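Local coordinates for aminopeptidase-like protein (Chaetomium thermophilum, PDB 5JM6), which probably acts as a zinc-dependent aminopeptidase of the M18 family and forms a dodecamer linked to the Cvt pathway of selective autophagy, at residues R304-L309 against S390-A395; A131-A136 against D337-G342. One frame throughout, in Å; residues are numbered along the deposited sequence.

Interaction 1 of 2, residues R304-L309 against S390-A395; sequences RIDDKL and SDVTHA. With ZN (zinc ion), chain H; ZN (zinc ion), chain G.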
ATOM      1  N   ARG A 304     -24.004 -32.122 -12.855  1.00 43.69           N
ATOM      2  CA  ARG A 304     -24.319 -31.848 -14.262  1.00 42.16           C
ATOM      3  C   ARG A 304     -25.761 -31.405 -14.464  1.00 44.07           C
ATOM      4  O   ARG A 304     -26.351 -31.655 -15.516  1.00 44.92           O
ATOM      5  CB  ARG A 304     -24.046 -33.072 -15.138  1.00 39.95           C
ATOM      6  CG  ARG A 304     -22.699 -33.714 -14.918  1.00 44.28           C
ATOM      7  CD  ARG A 304     -22.647 -35.067 -15.601  1.00 39.95           C
ATOM      8  NE  ARG A 304     -23.224 -36.120 -14.771  1.00 43.03           N
ATOM      9  CZ  ARG A 304     -22.592 -36.685 -13.747  1.00 47.83           C
ATOM     10  NH1 ARG A 304     -21.367 -36.294 -13.427  1.00 43.45           N
ATOM     11  NH2 ARG A 304     -23.184 -37.641 -13.042  1.00 49.73           N
ATOM     12  N   ILE A 305     -26.322 -30.734 -13.467  1.00 45.82           N
ATOM     13  CA  ILE A 305     -27.682 -30.246 -13.592  1.00 41.42           C
ATOM     14  C   ILE A 305     -27.749 -29.052 -14.546  1.00 49.05           C
ATOM     15  O   ILE A 305     -28.804 -28.836 -15.148  1.00 49.07           O
ATOM     16  CB  ILE A 305     -28.293 -29.863 -12.220  1.00 44.56           C
ATOM     17  CG1 ILE A 305     -28.281 -31.063 -11.274  1.00 41.67           C
ATOM     18  CG2 ILE A 305     -29.733 -29.391 -12.370  1.00 41.70           C
ATOM     19  CD1 ILE A 305     -29.132 -30.858 -10.033  1.00 40.10           C
ATOM     20  N   ASP A 306     -26.644 -28.320 -14.761  1.00 56.02           N
ATOM     21  CA  ASP A 306     -26.797 -27.139 -15.607  1.00 56.86           C
ATOM     22  C   ASP A 306     -27.189 -27.704 -16.964  1.00 60.87           C
ATOM     23  O   ASP A 306     -26.387 -28.217 -17.753  1.00 53.61           O
ATOM     24  CB  ASP A 306     -25.517 -26.275 -15.678  1.00 70.11           C
ATOM     25  CG  ASP A 306     -25.713 -24.968 -16.483  1.00 70.87           C
ATOM     26  OD1 ASP A 306     -26.345 -24.997 -17.557  1.00 62.98           O
ATOM     27  OD2 ASP A 306     -25.252 -23.895 -16.038  1.00 57.01           O
ATOM     28  N   ASP A 307     -28.494 -27.525 -17.152  1.00 64.36           N
ATOM     29  CA  ASP A 307     -29.402 -27.932 -18.230  1.00 46.09           C
ATOM     30  C   ASP A 307     -29.659 -29.385 -18.629  1.00 43.17           C
ATOM     31  O   ASP A 307     -30.556 -29.600 -19.438  1.00 44.76           O
ATOM     32  CB  ASP A 307     -29.093 -27.174 -19.498  1.00 47.13           C
ATOM     33  CG  ASP A 307     -30.212 -26.224 -19.842  1.00 51.59           C
ATOM     34  OD1 ASP A 307     -31.111 -26.081 -18.988  1.00 54.59           O
ATOM     35  OD2 ASP A 307     -30.239 -25.665 -20.952  1.00 53.12           O
ATOM     36  N   LYS A 308     -28.969 -30.383 -18.094  1.00 44.99           N
ATOM     37  CA  LYS A 308     -29.497 -31.729 -18.305  1.00 39.60           C
ATOM     38  C   LYS A 308     -30.910 -31.787 -17.703  1.00 40.88           C
ATOM     39  O   LYS A 308     -31.768 -32.517 -18.192  1.00 43.11           O
ATOM     40  CB  LYS A 308     -28.588 -32.804 -17.705  1.00 32.34           C
ATOM     41  CG  LYS A 308     -27.471 -33.267 -18.641  1.00 35.43           C
ATOM     42  CD  LYS A 308     -26.472 -34.143 -17.898  1.00 36.09           C
ATOM     43  CE  LYS A 308     -25.566 -34.914 -18.847  1.00 31.61           C
ATOM     44  NZ  LYS A 308     -24.374 -34.141 -19.291  1.00 33.54           N
ATOM     45  N   LEU A 309     -31.153 -30.973 -16.676  1.00 40.66           N
ATOM     46  CA  LEU A 309     -32.469 -30.889 -16.040  1.00 38.25           C
ATOM     47  C   LEU A 309     -33.549 -30.282 -16.944  1.00 42.62           C
ATOM     48  O   LEU A 309     -34.589 -30.903 -17.156  1.00 44.66           O
ATOM     49  CB  LEU A 309     -32.373 -30.089 -14.736  1.00 44.09           C
ATOM     50  CG  LEU A 309     -33.670 -29.763 -13.988  1.00 41.15           C
ATOM     51  CD1 LEU A 309     -34.531 -30.999 -13.784  1.00 43.53           C
ATOM     52  CD2 LEU A 309     -33.357 -29.126 -12.646  1.00 32.27           C
ATOM     53  N   SER A 390     -34.786 -22.727 -22.727  1.00 40.89           N
ATOM     54  CA  SER A 390     -34.791 -23.105 -21.324  1.00 49.64           C
ATOM     55  C   SER A 390     -33.419 -23.500 -20.785  1.00 49.14           C
ATOM     56  O   SER A 390     -32.856 -24.525 -21.167  1.00 45.84           O
ATOM     57  CB  SER A 390     -35.794 -24.240 -21.094  1.00 48.19           C
ATOM     58  OG  SER A 390     -35.360 -25.455 -21.675  1.00 42.19           O
ATOM     59  N   ASP A 391     -32.897 -22.656 -19.898  1.00 50.93           N
ATOM     60  CA  ASP A 391     -31.706 -22.962 -19.112  1.00 50.49           C
ATOM     61  C   ASP A 391     -32.079 -22.860 -17.639  1.00 55.32           C
ATOM     62  O   ASP A 391     -33.026 -22.162 -17.289  1.00 58.13           O
ATOM     63  CB  ASP A 391     -30.555 -22.005 -19.444  1.00 45.18           C
ATOM     64  CG  ASP A 391     -29.194 -22.593 -19.111  1.00 60.69           C
ATOM     65  OD1 ASP A 391     -29.152 -23.693 -18.524  1.00 67.29           O
ATOM     66  OD2 ASP A 391     -28.166 -21.958 -19.431  1.00 70.51           O
ATOM     67  N   VAL A 392     -31.337 -23.543 -16.775  1.00 52.01           N
ATOM     68  CA  VAL A 392     -31.625 -23.505 -15.346  1.00 57.00           C
ATOM     69  C   VAL A 392     -31.446 -22.093 -14.776  1.00 56.31           C
ATOM     70  O   VAL A 392     -30.715 -21.274 -15.336  1.00 60.47           O
ATOM     71  CB  VAL A 392     -30.735 -24.494 -14.574  1.00 55.02           C
ATOM     72  CG1 VAL A 392     -31.281 -25.908 -14.700  1.00 52.48           C
ATOM     73  CG2 VAL A 392     -29.305 -24.426 -15.086  1.00 55.06           C
ATOM     74  N   THR A 393     -32.135 -21.819 -13.672  1.00 45.75           N
ATOM     75  CA  THR A 393     -32.094 -20.513 -13.015  1.00 45.40           C
ATOM     76  C   THR A 393     -31.723 -20.667 -11.545  1.00 45.42           C
ATOM     77  O   THR A 393     -31.760 -21.770 -10.999  1.00 45.23           O
ATOM     78  CB  THR A 393     -33.443 -19.776 -13.112  1.00 45.36           C
ATOM     79  OG1 THR A 393     -34.495 -20.638 -12.660  1.00 44.86           O
ATOM     80  CG2 THR A 393     -33.722 -19.347 -14.545  1.00 50.30           C
ATOM     81  N   HIS A 394     -31.365 -19.560 -10.905  1.00 42.23           N
ATOM     82  CA  HIS A 394     -30.902 -19.606  -9.524  1.00 42.97           C
ATOM     83  C   HIS A 394     -32.063 -19.564  -8.537  1.00 40.45           C
ATOM     84  O   HIS A 394     -32.829 -18.601  -8.499  1.00 36.58           O
ATOM     85  CB  HIS A 394     -29.936 -18.450  -9.250  1.00 39.69           C
ATOM     86  CG  HIS A 394     -28.796 -18.377 -10.217  1.00 41.49           C
ATOM     87  ND1 HIS A 394     -27.831 -19.359 -10.306  1.00 49.82           N
ATOM     88  CD2 HIS A 394     -28.466 -17.442 -11.139  1.00 39.44           C
ATOM     89  CE1 HIS A 394     -26.958 -19.031 -11.241  1.00 49.81           C
ATOM     90  NE2 HIS A 394     -27.320 -17.873 -11.761  1.00 49.63           N
ATOM     91  N   ALA A 395     -32.189 -20.622  -7.741  1.00 33.70           N
ATOM     92  CA  ALA A 395     -33.151 -20.645  -6.651  1.00 35.69           C
ATOM     93  C   ALA A 395     -32.689 -19.692  -5.559  1.00 36.87           C
ATOM     94  O   ALA A 395     -31.515 -19.321  -5.512  1.00 40.47           O
ATOM     95  CB  ALA A 395     -33.313 -22.054  -6.102  1.00 33.50           C
TER
HETATM   96 ZN    ZN H 602     -27.131 -23.660 -18.774  1.00 71.99          ZN
HETATM   97 ZN    ZN G 601     -23.751 -23.704 -17.039  1.00111.48          ZN

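Interaction 2 of 2, residues A131-A136 against D337-G342; sequences AGHIDA and DDEEIG. With ZN (zinc ion), chain H; ZN (zinc ion), chain G.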
ATOM      1  N   ALA A 131     -35.813 -25.075 -26.727  1.00 33.13           N
ATOM      2  CA  ALA A 131     -34.382 -25.271 -26.911  1.00 28.39           C
ATOM      3  C   ALA A 131     -33.668 -25.342 -25.565  1.00 33.96           C
ATOM      4  O   ALA A 131     -34.028 -24.635 -24.625  1.00 39.24           O
ATOM      5  CB  ALA A 131     -33.800 -24.159 -27.761  1.00 29.55           C
ATOM      6  N   GLY A 132     -32.663 -26.207 -25.481  1.00 32.07           N
ATOM      7  CA  GLY A 132     -31.861 -26.348 -24.281  1.00 31.28           C
ATOM      8  C   GLY A 132     -30.493 -26.888 -24.644  1.00 33.31           C
ATOM      9  O   GLY A 132     -30.249 -27.221 -25.804  1.00 35.04           O
ATOM     10  N   HIS A 133     -29.592 -26.970 -23.668  1.00 34.59           N
ATOM     11  CA  HIS A 133     -28.275 -27.546 -23.921  1.00 36.13           C
ATOM     12  C   HIS A 133     -28.020 -28.756 -23.029  1.00 33.57           C
ATOM     13  O   HIS A 133     -28.435 -28.785 -21.879  1.00 35.63           O
ATOM     14  CB  HIS A 133     -27.171 -26.497 -23.741  1.00 42.73           C
ATOM     15  CG  HIS A 133     -26.957 -26.052 -22.326  1.00 50.93           C
ATOM     16  ND1 HIS A 133     -25.996 -26.608 -21.509  1.00 53.41           N
ATOM     17  CD2 HIS A 133     -27.542 -25.070 -21.601  1.00 57.71           C
ATOM     18  CE1 HIS A 133     -26.017 -26.007 -20.334  1.00 57.19           C
ATOM     19  NE2 HIS A 133     -26.946 -25.069 -20.362  1.00 64.13           N
ATOM     20  N   ILE A 134     -27.435 -29.802 -23.600  1.00 33.13           N
ATOM     21  CA  ILE A 134     -27.097 -30.997 -22.831  1.00 34.52           C
ATOM     22  C   ILE A 134     -25.612 -31.182 -22.489  1.00 34.35           C
ATOM     23  O   ILE A 134     -25.229 -32.228 -21.966  1.00 37.71           O
ATOM     24  CB  ILE A 134     -27.617 -32.257 -23.531  1.00 30.03           C
ATOM     25  CG1 ILE A 134     -27.217 -32.270 -25.001  1.00 29.66           C
ATOM     26  CG2 ILE A 134     -29.130 -32.323 -23.410  1.00 27.77           C
ATOM     27  CD1 ILE A 134     -27.556 -33.570 -25.683  1.00 29.13           C
ATOM     28  N   ASP A 135     -24.767 -30.215 -22.829  1.00 37.01           N
ATOM     29  CA  ASP A 135     -23.394 -30.249 -22.334  1.00 42.83           C
ATOM     30  C   ASP A 135     -23.372 -29.771 -20.887  1.00 47.62           C
ATOM     31  O   ASP A 135     -24.253 -29.024 -20.462  1.00 46.95           O
ATOM     32  CB  ASP A 135     -22.467 -29.385 -23.186  1.00 48.97           C
ATOM     33  CG  ASP A 135     -22.695 -27.906 -22.969  1.00 53.87           C
ATOM     34  OD1 ASP A 135     -23.859 -27.464 -23.070  1.00 53.87           O
ATOM     35  OD2 ASP A 135     -21.713 -27.189 -22.684  1.00 57.05           O
ATOM     36  N   ALA A 136     -22.352 -30.172 -20.143  1.00 49.44           N
ATOM     37  CA  ALA A 136     -22.194 -29.773 -18.753  1.00 48.05           C
ATOM     38  C   ALA A 136     -20.729 -29.508 -18.474  1.00 45.72           C
ATOM     39  O   ALA A 136     -19.878 -29.997 -19.190  1.00 53.32           O
ATOM     40  CB  ALA A 136     -22.717 -30.854 -17.834  1.00 43.63           C
ATOM     41  N   ASP A 337     -25.393 -28.871 -28.022  1.00 44.34           N
ATOM     42  CA  ASP A 337     -24.122 -29.052 -27.345  1.00 46.52           C
ATOM     43  C   ASP A 337     -23.392 -27.708 -27.297  1.00 52.16           C
ATOM     44  O   ASP A 337     -23.658 -26.829 -28.120  1.00 50.72           O
ATOM     45  CB  ASP A 337     -23.283 -30.114 -28.063  1.00 46.37           C
ATOM     46  CG  ASP A 337     -21.967 -30.403 -27.365  1.00 57.88           C
ATOM     47  OD1 ASP A 337     -21.768 -29.938 -26.222  1.00 53.86           O
ATOM     48  OD2 ASP A 337     -21.127 -31.106 -27.965  1.00 60.69           O
ATOM     49  N   ASP A 338     -22.527 -27.549 -26.295  1.00 57.12           N
ATOM     50  CA  ASP A 338     -21.593 -26.418 -26.183  1.00 61.70           C
ATOM     51  C   ASP A 338     -22.167 -25.035 -25.851  1.00 64.03           C
ATOM     52  O   ASP A 338     -21.724 -24.044 -26.422  1.00 64.59           O
ATOM     53  CB  ASP A 338     -20.800 -26.272 -27.492  1.00 61.28           C
ATOM     54  CG  ASP A 338     -20.063 -27.533 -27.875  1.00 62.57           C
ATOM     55  OD1 ASP A 338     -19.551 -28.228 -26.977  1.00 68.32           O
ATOM     56  OD2 ASP A 338     -20.006 -27.835 -29.082  1.00 64.96           O
ATOM     57  N   GLU A 339     -23.131 -24.951 -24.938  1.00 63.14           N
ATOM     58  CA  GLU A 339     -23.674 -23.643 -24.556  1.00 65.08           C
ATOM     59  C   GLU A 339     -22.790 -22.909 -23.552  1.00 73.66           C
ATOM     60  O   GLU A 339     -22.786 -21.677 -23.486  1.00 70.69           O
ATOM     61  CB  GLU A 339     -25.087 -23.795 -23.993  1.00 58.13           C
ATOM     62  CG  GLU A 339     -25.739 -22.504 -23.505  1.00 64.62           C
ATOM     63  CD  GLU A 339     -25.452 -22.216 -22.040  1.00 73.94           C
ATOM     64  OE1 GLU A 339     -25.372 -21.027 -21.666  1.00 71.39           O
ATOM     65  OE2 GLU A 339     -25.302 -23.181 -21.262  1.00 77.65           O
ATOM     66  N   GLU A 340     -22.048 -23.683 -22.770  1.00 71.66           N
ATOM     67  CA  GLU A 340     -21.121 -23.147 -21.789  1.00 71.53           C
ATOM     68  C   GLU A 340     -19.895 -22.519 -22.491  1.00 68.62           C
ATOM     69  O   GLU A 340     -19.098 -21.819 -21.865  1.00 72.59           O
ATOM     70  CB  GLU A 340     -20.702 -24.262 -20.816  1.00 73.62           C
ATOM     71  CG  GLU A 340     -21.855 -25.095 -20.187  1.00 72.67           C
ATOM     72  CD  GLU A 340     -22.386 -24.517 -18.884  1.00 91.65           C
ATOM     73  OE1 GLU A 340     -21.600 -23.861 -18.173  1.00 95.16           O
ATOM     74  OE2 GLU A 340     -23.565 -24.760 -18.549  1.00100.11           O
ATOM     75  N   ILE A 341     -19.732 -22.826 -23.780  1.00 75.11           N
ATOM     76  CA  ILE A 341     -18.699 -22.240 -24.653  1.00 74.79           C
ATOM     77  C   ILE A 341     -19.239 -21.126 -25.590  1.00 73.79           C
ATOM     78  O   ILE A 341     -18.569 -20.709 -26.534  1.00 77.41           O
ATOM     79  CB  ILE A 341     -17.984 -23.355 -25.455  1.00 74.64           C
ATOM     80  CG1 ILE A 341     -17.569 -24.462 -24.498  1.00 74.61           C
ATOM     81  CG2 ILE A 341     -16.700 -22.861 -26.116  1.00 84.20           C
ATOM     82  CD1 ILE A 341     -16.499 -24.034 -23.499  1.00 66.61           C
ATOM     83  N   GLY A 342     -20.479 -20.695 -25.384  1.00 72.46           N
ATOM     84  CA  GLY A 342     -21.007 -19.575 -26.150  1.00 72.72           C
ATOM     85  C   GLY A 342     -21.914 -19.990 -27.293  1.00 74.75           C
ATOM     86  O   GLY A 342     -22.490 -19.150 -27.985  1.00 71.65           O
TER
HETATM   87 ZN    ZN H 602     -27.131 -23.660 -18.774  1.00 71.99          ZN
HETATM   88 ZN    ZN G 601     -23.751 -23.704 -17.039  1.00111.48          ZN

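Interaction 1 of 2, residues R304-L309 against S390-A395
Asp306 and Asp391 meet at the zinc ion of chain H. Asp306 OD1 binds it at 2.0 Å. Asp391 grips the same metal with both oxygens, OD1 at 2.0 Å and OD2 at 2.1 Å. Asp306 CG lies anti to the backbone N (chi1 -175°), which sends the carboxylate between the two metals. Its OD2 reaches the zinc ion of chain G at 1.8 Å. Asp306 is thus the bridging carboxylate of a two-zinc centre. His133 completes the protein ligands of the first metal; Glu340 and His485 complete those of the second.

The second shell begins at Asp391 OD1, which also accepts a hydrogen bond from Val392 N at 2.8 Å, from 36° above the carboxylate plane. Asp307 lies beside this carboxylate, the two planes turned 46° apart, with no hydrogen bond between them. Its OD2 instead accepts a hydrogen bond from the backbone N of His133. An alanine here would probably leave that N-H without its acceptor and open a gap beside Asp391. Val392 points toward segment 304-309 and packs CG2 on Asp306 CA at 3.7 Å. Its CG1 comes within 4.3 Å of Leu309 CB.

Segment 304-309, on helix 305-320, lies against the interrupted part of strand 386-394, at Asp391 and Val392. Strand 473-481 packs on Ile305, Leu309 and Val392, and helix 55-64 covers Ile305 and Leu309.

Interaction 2 of 2, residues A131-A136 against D337-G342
His133 lies against Glu339, and its atoms meet three acidic residues in turn. Its CG sits between the backbone N and the carbonyl carbon (chi1 69°), which turns the ring to the 337-342 loop. His133 CB touches Glu339 CB at 3.4 Å, and CG meets the same atom. Further out, this Glu339 CB lies over one face of the ring, 3.8 Å from its centroid, in a CH-pi contact offset toward the rim. ND1 gives its hydrogen to Asp135 OD1 at 2.8 Å. A weak bond also runs from ND1 to Asp135 O. CE1 approaches Glu340 OE2 at 3.3 Å. NE2 ends the chain as a ligand of the zinc ion of chain H, at 2.1 Å. A bend at chi2 of Glu339 (-90°) brings its OE2 back over this face, close to CD2 and NE2 and hydrogen-bonded to neither.

His133 and Asp135 form a His-Xaa-Asp pair, as in related two-zinc exopeptidases. The pair begins at the last residue of strand 127-133, with Asp135 in the loop just after it. Asp135 links the ring to the loop: Glu339 N donates a hydrogen bond to its OD1 at 3.2 Å, from the face of the carboxylate opposite His133 ND1. Asp135 OD2 touches Glu340 CG at 3.3 Å and is hydrogen-bonded to Tyr161 OH. Glu340 binds the zinc ion of chain G with both oxygens, OE2 at 1.9 Å. The backbone from Glu339 to Gly342 makes a type I beta turn. Tyr161 also packs on Asp338 and Ile341.

Overall arrangement
From the N terminus the chain first reaches 131-136, at the end of strand 127-133. The long excursion that follows includes the six-stranded antiparallel sheet. Segment 304-309, on helix 305-320, comes next. Segment 337-342, after strand 330-336, closes interaction 2 across 200 residues. Segment 390-395, at the end of strand 386-394, closes interaction 1 across 80. The segments alternate, so the two loops cross and neither nests in the other. Strands 330-336, 127-133 and 386-394 are neighbours in the nine-stranded mixed sheet, and Ser390 N lies 2.8 Å from Ala131 O, a probable hydrogen bond. The two contacts share both zinc ions, whose centres are 3.8 Å apart.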